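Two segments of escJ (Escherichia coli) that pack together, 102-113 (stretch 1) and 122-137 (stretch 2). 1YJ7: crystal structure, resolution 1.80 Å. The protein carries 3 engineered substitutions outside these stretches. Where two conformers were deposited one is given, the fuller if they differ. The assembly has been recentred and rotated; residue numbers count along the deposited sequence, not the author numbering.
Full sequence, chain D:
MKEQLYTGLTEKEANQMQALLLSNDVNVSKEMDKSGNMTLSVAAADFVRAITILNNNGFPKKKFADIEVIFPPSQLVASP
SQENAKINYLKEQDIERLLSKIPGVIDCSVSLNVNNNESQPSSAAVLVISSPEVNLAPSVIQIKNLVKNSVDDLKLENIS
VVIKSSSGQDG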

ATOM      1  N   ILE D 102     -36.834 -16.457   1.548  1.00 14.13           N
ATOM      2  CA  ILE D 102     -36.888 -17.833   1.062  1.00 14.06           C
ATOM      3  C   ILE D 102     -36.272 -18.767   2.097  1.00 14.01           C
ATOM      4  O   ILE D 102     -35.138 -18.541   2.521  1.00 13.51           O
ATOM      5  CB  ILE D 102     -36.125 -17.961  -0.268  1.00 13.77           C
ATOM      6  CG1 ILE D 102     -36.810 -17.112  -1.341  1.00 14.82           C
ATOM      7  CG2 ILE D 102     -36.033 -19.410  -0.676  1.00 15.22           C
ATOM      8  CD1 ILE D 102     -36.015 -16.973  -2.613  1.00 14.98           C
ATOM      9  N   PRO D 103     -37.009 -19.783   2.560  1.00 14.23           N
ATOM     10  CA  PRO D 103     -36.454 -20.680   3.572  1.00 14.45           C
ATOM     11  C   PRO D 103     -35.183 -21.323   3.074  1.00 14.69           C
ATOM     12  O   PRO D 103     -35.137 -21.834   1.939  1.00 14.76           O
ATOM     13  CB  PRO D 103     -37.572 -21.719   3.783  1.00 15.72           C
ATOM     14  CG  PRO D 103     -38.809 -20.949   3.450  1.00 15.20           C
ATOM     15  CD  PRO D 103     -38.414 -20.122   2.246  1.00 15.10           C
ATOM     16  N   GLY D 104     -34.157 -21.272   3.911  1.00 13.97           N
ATOM     17  CA  GLY D 104     -32.849 -21.785   3.565  1.00 14.13           C
ATOM     18  C   GLY D 104     -31.867 -20.728   3.116  1.00 13.44           C
ATOM     19  O   GLY D 104     -30.680 -21.009   3.062  1.00 13.77           O
ATOM     20  N   VAL D 105     -32.326 -19.524   2.776  1.00 12.74           N
ATOM     21  CA  VAL D 105     -31.417 -18.422   2.475  1.00 13.12           C
ATOM     22  C   VAL D 105     -30.937 -17.783   3.778  1.00 14.07           C
ATOM     23  O   VAL D 105     -31.765 -17.417   4.634  1.00 14.27           O
ATOM     24  CB  VAL D 105     -32.096 -17.351   1.605  1.00 12.49           C
ATOM     25  CG1 VAL D 105     -31.206 -16.141   1.437  1.00 13.67           C
ATOM     26  CG2 VAL D 105     -32.483 -17.938   0.240  1.00 12.71           C
ATOM     27  N   ILE D 106     -29.625 -17.688   3.960  1.00 13.08           N
ATOM     28  CA  ILE D 106     -29.065 -17.067   5.163  1.00 14.17           C
ATOM     29  C   ILE D 106     -28.249 -15.801   4.915  1.00 14.09           C
ATOM     30  O   ILE D 106     -27.936 -15.046   5.842  1.00 14.39           O
ATOM     31  CB  ILE D 106     -28.318 -18.124   6.021  1.00 15.08           C
ATOM     32  CG1 ILE D 106     -27.034 -18.579   5.334  1.00 17.12           C
ATOM     33  CG2 ILE D 106     -29.255 -19.282   6.306  1.00 16.31           C
ATOM     34  CD1 ILE D 106     -26.242 -19.619   6.156  1.00 19.85           C
ATOM     35  N   ASP D 107     -27.903 -15.531   3.657  1.00 12.70           N
ATOM     36  CA  ASP D 107     -27.260 -14.269   3.299  1.00 12.51           C
ATOM     37  C   ASP D 107     -27.482 -14.067   1.794  1.00 13.03           C
ATOM     38  O   ASP D 107     -27.721 -15.034   1.087  1.00 11.98           O
ATOM     39  CB  ASP D 107     -25.769 -14.278   3.663  1.00 12.32           C
ATOM     40  CG  ASP D 107     -25.166 -12.892   3.782  1.00 14.99           C
ATOM     41  OD1 ASP D 107     -23.979 -12.810   4.197  1.00 16.90           O
ATOM     42  OD2 ASP D 107     -25.746 -11.828   3.484  1.00 15.30           O
ATOM     43  N   CYS D 108     -27.490 -12.813   1.348  1.00 13.84           N
ATOM     44  CA  CYS D 108     -27.801 -12.465  -0.042  1.00 15.25           C
ATOM     45  C   CYS D 108     -27.110 -11.156  -0.386  1.00 14.79           C
ATOM     46  O   CYS D 108     -27.127 -10.205   0.415  1.00 15.67           O
ATOM     47  CB  CYS D 108     -29.340 -12.299  -0.239  1.00 15.99           C
ATOM     48  SG  CYS D 108     -29.820 -11.991  -1.945  1.00 21.47           S
ATOM     49  N   SER D 109     -26.501 -11.077  -1.572  1.00 13.60           N
ATOM     50  CA  SER D 109     -26.033  -9.825  -2.113  1.00 13.45           C
ATOM     51  C   SER D 109     -26.545  -9.668  -3.525  1.00 13.23           C
ATOM     52  O   SER D 109     -26.515 -10.609  -4.297  1.00 12.90           O
ATOM     53  CB  SER D 109     -24.505  -9.746  -2.130  1.00 13.90           C
ATOM     54  OG  SER D 109     -23.982  -9.501  -0.845  1.00 16.20           O
ATOM     55  N   VAL D 110     -27.024  -8.471  -3.832  1.00 12.81           N
ATOM     56  CA  VAL D 110     -27.482  -8.122  -5.172  1.00 13.36           C
ATOM     57  C   VAL D 110     -26.754  -6.862  -5.597  1.00 13.71           C
ATOM     58  O   VAL D 110     -26.745  -5.853  -4.871  1.00 13.64           O
ATOM     59  CB  VAL D 110     -29.009  -7.864  -5.204  1.00 13.52           C
ATOM     60  CG1 VAL D 110     -29.434  -7.394  -6.594  1.00 15.09           C
ATOM     61  CG2 VAL D 110     -29.749  -9.115  -4.809  1.00 14.41           C
ATOM     62  N   SER D 111     -26.126  -6.912  -6.776  1.00 13.78           N
ATOM     63  CA  SER D 111     -25.557  -5.724  -7.383  1.00 13.53           C
ATOM     64  C   SER D 111     -26.248  -5.505  -8.722  1.00 13.97           C
ATOM     65  O   SER D 111     -26.199  -6.386  -9.596  1.00 14.14           O
ATOM     66  CB  SER D 111     -24.041  -5.862  -7.576  1.00 14.63           C
ATOM     67  OG  SER D 111     -23.506  -4.661  -8.120  1.00 14.15           O
ATOM     68  N   LEU D 112     -26.905  -4.351  -8.864  1.00 14.18           N
ATOM     69  CA  LEU D 112     -27.660  -3.991 -10.061  1.00 15.53           C
ATOM     70  C   LEU D 112     -26.927  -2.995 -10.950  1.00 16.08           C
ATOM     71  O   LEU D 112     -26.340  -2.040 -10.456  1.00 16.50           O
ATOM     72  CB  LEU D 112     -28.989  -3.343  -9.686  1.00 15.77           C
ATOM     73  CG  LEU D 112     -29.996  -4.228  -8.981  1.00 18.12           C
ATOM     74  CD1 LEU D 112     -31.206  -3.376  -8.646  1.00 19.63           C
ATOM     75  CD2 LEU D 112     -30.395  -5.445  -9.818  1.00 19.19           C
ATOM     76  N   ASN D 113     -27.051  -3.230 -12.253  1.00 17.18           N
ATOM     77  CA  ASN D 113     -26.596  -2.332 -13.312  1.00 18.49           C
ATOM     78  C   ASN D 113     -27.855  -1.924 -14.086  1.00 18.93           C
ATOM     79  O   ASN D 113     -28.320  -2.680 -14.913  1.00 19.10           O
ATOM     80  CB  ASN D 113     -25.623  -3.097 -14.216  1.00 19.12           C
ATOM     81  CG  ASN D 113     -25.426  -2.441 -15.585  1.00 20.04           C
ATOM     82  OD1 ASN D 113     -25.403  -1.215 -15.686  1.00 23.76           O
ATOM     83  ND2 ASN D 113     -25.318  -3.261 -16.636  1.00 21.76           N
ATOM     84  N   SER D 122     -30.333  -3.561 -18.719  1.00 30.67           N
ATOM     85  CA  SER D 122     -29.880  -3.819 -17.366  1.00 27.84           C
ATOM     86  C   SER D 122     -29.184  -5.200 -17.213  1.00 24.68           C
ATOM     87  O   SER D 122     -29.273  -6.091 -18.061  1.00 23.87           O
ATOM     88  CB  SER D 122     -31.051  -3.682 -16.375  1.00 28.45           C
ATOM     89  OG  SER D 122     -31.618  -2.361 -16.370  1.00 30.28           O
ATOM     90  N   SER D 123     -28.471  -5.359 -16.109  1.00 21.61           N
ATOM     91  CA  SER D 123     -27.991  -6.670 -15.706  1.00 19.12           C
ATOM     92  C   SER D 123     -27.969  -6.713 -14.176  1.00 17.31           C
ATOM     93  O   SER D 123     -28.089  -5.689 -13.516  1.00 15.56           O
ATOM     94  CB  SER D 123     -26.599  -6.938 -16.287  1.00 19.43           C
ATOM     95  OG  SER D 123     -25.661  -6.039 -15.744  1.00 19.11           O
ATOM     96  N   ALA D 124     -27.845  -7.906 -13.624  1.00 16.41           N
ATOM     97  CA  ALA D 124     -27.832  -8.063 -12.174  1.00 15.44           C
ATOM     98  C   ALA D 124     -26.973  -9.235 -11.774  1.00 13.71           C
ATOM     99  O   ALA D 124     -26.988 -10.256 -12.425  1.00 14.21           O
ATOM    100  CB  ALA D 124     -29.234  -8.282 -11.655  1.00 16.15           C
ATOM    101  N   ALA D 125     -26.233  -9.065 -10.687  1.00 12.80           N
ATOM    102  CA  ALA D 125     -25.455 -10.138 -10.065  1.00 12.48           C
ATOM    103  C   ALA D 125     -26.089 -10.460  -8.730  1.00 11.69           C
ATOM    104  O   ALA D 125     -26.327  -9.561  -7.949  1.00 11.73           O
ATOM    105  CB  ALA D 125     -24.044  -9.667  -9.851  1.00 12.87           C
ATOM    106  N   VAL D 126     -26.330 -11.741  -8.481  1.00 11.45           N
ATOM    107  CA  VAL D 126     -27.026 -12.206  -7.285  1.00 12.32           C
ATOM    108  C   VAL D 126     -26.246 -13.350  -6.672  1.00 12.03           C
ATOM    109  O   VAL D 126     -26.048 -14.389  -7.317  1.00 12.36           O
ATOM    110  CB  VAL D 126     -28.436 -12.686  -7.626  1.00 11.86           C
ATOM    111  CG1 VAL D 126     -29.172 -13.126  -6.354  1.00 12.82           C
ATOM    112  CG2 VAL D 126     -29.194 -11.595  -8.337  1.00 13.66           C
ATOM    113  N   LEU D 127     -25.791 -13.154  -5.435  1.00 12.25           N
ATOM    114  CA  LEU D 127     -25.118 -14.198  -4.664  1.00 11.42           C
ATOM    115  C   LEU D 127     -26.017 -14.572  -3.492  1.00 12.17           C
ATOM    116  O   LEU D 127     -26.482 -13.699  -2.733  1.00 12.59           O
ATOM    117  CB  LEU D 127     -23.781 -13.705  -4.143  1.00 11.61           C
ATOM    118  CG  LEU D 127     -23.010 -14.674  -3.239  1.00 11.62           C
ATOM    119  CD1 LEU D 127     -22.614 -15.942  -3.970  1.00 13.54           C
ATOM    120  CD2 LEU D 127     -21.808 -13.968  -2.667  1.00 13.62           C
ATOM    121  N   VAL D 128     -26.309 -15.859  -3.380  1.00 12.05           N
ATOM    122  CA  VAL D 128     -27.166 -16.374  -2.314  1.00 12.41           C
ATOM    123  C   VAL D 128     -26.397 -17.418  -1.530  1.00 12.20           C
ATOM    124  O   VAL D 128     -25.832 -18.352  -2.086  1.00 11.07           O
ATOM    125  CB  VAL D 128     -28.456 -16.994  -2.873  1.00 12.85           C
ATOM    126  CG1 VAL D 128     -29.354 -17.553  -1.746  1.00 14.69           C
ATOM    127  CG2 VAL D 128     -29.210 -15.989  -3.729  1.00 13.94           C
ATOM    128  N   ILE D 129     -26.368 -17.249  -0.213  1.00 11.40           N
ATOM    129  CA  ILE D 129     -25.743 -18.205   0.669  1.00 11.90           C
ATOM    130  C   ILE D 129     -26.862 -18.989   1.336  1.00 12.56           C
ATOM    131  O   ILE D 129     -27.801 -18.400   1.876  1.00 12.81           O
ATOM    132  CB  ILE D 129     -24.898 -17.511   1.770  1.00 11.82           C
ATOM    133  CG1 ILE D 129     -23.842 -16.561   1.187  1.00 13.48           C
ATOM    134  CG2 ILE D 129     -24.220 -18.584   2.645  1.00 12.36           C
ATOM    135  CD1 ILE D 129     -22.925 -17.185   0.068  1.00 14.45           C
ATOM    136  N   SER D 130     -26.779 -20.310   1.279  1.00 12.37           N
ATOM    137  CA  SER D 130     -27.759 -21.165   1.914  1.00 12.87           C
ATOM    138  C   SER D 130     -27.251 -21.855   3.167  1.00 12.84           C
ATOM    139  O   SER D 130     -26.054 -21.999   3.407  1.00 11.21           O
ATOM    140  CB  SER D 130     -28.258 -22.223   0.933  1.00 13.61           C
ATOM    141  OG  SER D 130     -27.357 -23.315   0.855  1.00 14.00           O
ATOM    142  N   SER D 131     -28.208 -22.302   3.971  1.00 14.03           N
ATOM    143  CA  SER D 131     -27.921 -23.248   5.040  1.00 14.40           C
ATOM    144  C   SER D 131     -27.186 -24.454   4.421  1.00 15.68           C
ATOM    145  O   SER D 131     -27.508 -24.860   3.300  1.00 13.14           O
ATOM    146  CB  SER D 131     -29.203 -23.711   5.714  0.50 14.83           C
ATOM    147  OG  SER D 131     -30.078 -22.615   5.958  0.50 15.20           O
ATOM    148  N   PRO D 132     -26.260 -25.046   5.156  1.00 15.87           N
ATOM    149  CA  PRO D 132     -25.573 -26.246   4.664  1.00 17.36           C
ATOM    150  C   PRO D 132     -26.518 -27.426   4.409  1.00 18.32           C
ATOM    151  O   PRO D 132     -26.196 -28.302   3.589  1.00 18.64           O
ATOM    152  CB  PRO D 132     -24.585 -26.584   5.790  1.00 18.21           C
ATOM    153  CG  PRO D 132     -24.521 -25.397   6.680  1.00 18.62           C
ATOM    154  CD  PRO D 132     -25.779 -24.631   6.491  1.00 16.85           C
ATOM    155  N   GLU D 133     -27.665 -27.452   5.089  1.00 18.97           N
ATOM    156  CA  GLU D 133     -28.601 -28.569   4.967  1.00 21.20           C
ATOM    157  C   GLU D 133     -29.632 -28.384   3.859  1.00 20.13           C
ATOM    158  O   GLU D 133     -30.545 -29.199   3.750  1.00 21.00           O
ATOM    159  CB  GLU D 133     -29.358 -28.802   6.293  1.00 23.02           C
ATOM    160  CG  GLU D 133     -28.557 -28.649   7.575  1.00 28.35           C
ATOM    161  CD  GLU D 133     -27.293 -29.492   7.621  1.00 36.32           C
ATOM    162  OE1 GLU D 133     -26.377 -29.124   8.402  1.00 41.73           O
ATOM    163  OE2 GLU D 133     -27.199 -30.517   6.894  1.00 41.03           O
ATOM    164  N   VAL D 134     -29.525 -27.298   3.080  1.00 18.12           N
ATOM    165  CA  VAL D 134     -30.509 -26.951   2.061  1.00 18.11           C
ATOM    166  C   VAL D 134     -29.792 -26.886   0.702  1.00 16.79           C
ATOM    167  O   VAL D 134     -28.665 -26.394   0.624  1.00 16.92           O
ATOM    168  CB  VAL D 134     -31.173 -25.597   2.379  1.00 18.88           C
ATOM    169  CG1 VAL D 134     -31.989 -25.064   1.203  1.00 20.71           C
ATOM    170  CG2 VAL D 134     -32.064 -25.731   3.635  1.00 20.12           C
ATOM    171  N   ASN D 135     -30.451 -27.384  -0.340  1.00 15.31           N
ATOM    172  CA  ASN D 135     -29.995 -27.196  -1.734  1.00 14.83           C
ATOM    173  C   ASN D 135     -30.966 -26.274  -2.448  1.00 13.72           C
ATOM    174  O   ASN D 135     -32.109 -26.656  -2.702  1.00 15.22           O
ATOM    175  CB  ASN D 135     -29.948 -28.541  -2.459  1.00 15.14           C
ATOM    176  CG  ASN D 135     -29.635 -28.402  -3.926  1.00 15.39           C
ATOM    177  OD1 ASN D 135     -29.101 -27.396  -4.370  1.00 14.22           O
ATOM    178  ND2 ASN D 135     -29.935 -29.445  -4.682  1.00 19.28           N
ATOM    179  N   LEU D 136     -30.521 -25.073  -2.768  1.00 13.06           N
ATOM    180  CA  LEU D 136     -31.361 -24.067  -3.382  1.00 13.34           C
ATOM    181  C   LEU D 136     -31.337 -24.162  -4.917  1.00 13.41           C
ATOM    182  O   LEU D 136     -31.973 -23.362  -5.583  1.00 12.92           O
ATOM    183  CB  LEU D 136     -30.937 -22.674  -2.956  1.00 13.84           C
ATOM    184  CG  LEU D 136     -31.241 -22.347  -1.478  1.00 16.47           C
ATOM    185  CD1 LEU D 136     -30.794 -20.931  -1.198  1.00 19.60           C
ATOM    186  CD2 LEU D 136     -32.718 -22.558  -1.188  1.00 20.05           C
ATOM    187  N   ALA D 137     -30.615 -25.122  -5.469  1.00 14.05           N
ATOM    188  CA  ALA D 137     -30.531 -25.212  -6.932  1.00 14.13           C
ATOM    189  C   ALA D 137     -31.903 -25.259  -7.617  1.00 14.33           C
ATOM    190  O   ALA D 137     -32.079 -24.565  -8.602  1.00 14.89           O
ATOM    191  CB  ALA D 137     -29.663 -26.362  -7.359  1.00 14.99           C
TER

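Two neighbouring antiparallel strands, 105-113 and the one that ends at Ser130, are held edge to edge by a backbone hydrogen-bond ladder interrupted by one beta bulge, with about 886 Å² buried between the stretches. Paired bonds in both directions join Ser109 with Leu127, Ser111 with Ala125 and Asn113 with Ser123; Ser109 N to Leu127 O and Leu127 N to Ser109 O are each 2.9 Å. At the bulge, Ile129 O accepts from Ile106 N at 2.9 Å and, weakly, from Asp107 N at 3.4 Å, so two residues of one strand face one of the other; Ile129 N returns a 2.9 Å bond to Asp107 O. Side chains alternate. Cys108, Val110 and Leu112 share a face with Val128, Val126 and Ala124, where the small Ala124 CB meets Leu112 CD2 at 3.6 Å. The other face is more polar: beside Ser109 and Ser111, Asn113 ND2 donates to Ser123 OG at 2.9 Å, giving the buried amide a partner. Beyond the bulge, Val105 CG2 touches both Val128 CG1 and Leu136 CD1 at 3.7 Å. Gly104 O closes this end, accepting from Ser131 N at 2.9 Å. Glycine suits the type II turn Ile102-Val105: with phi 99°, a CB would jam against the preceding carbonyl and lie 2.7 Å from Val134 CG1.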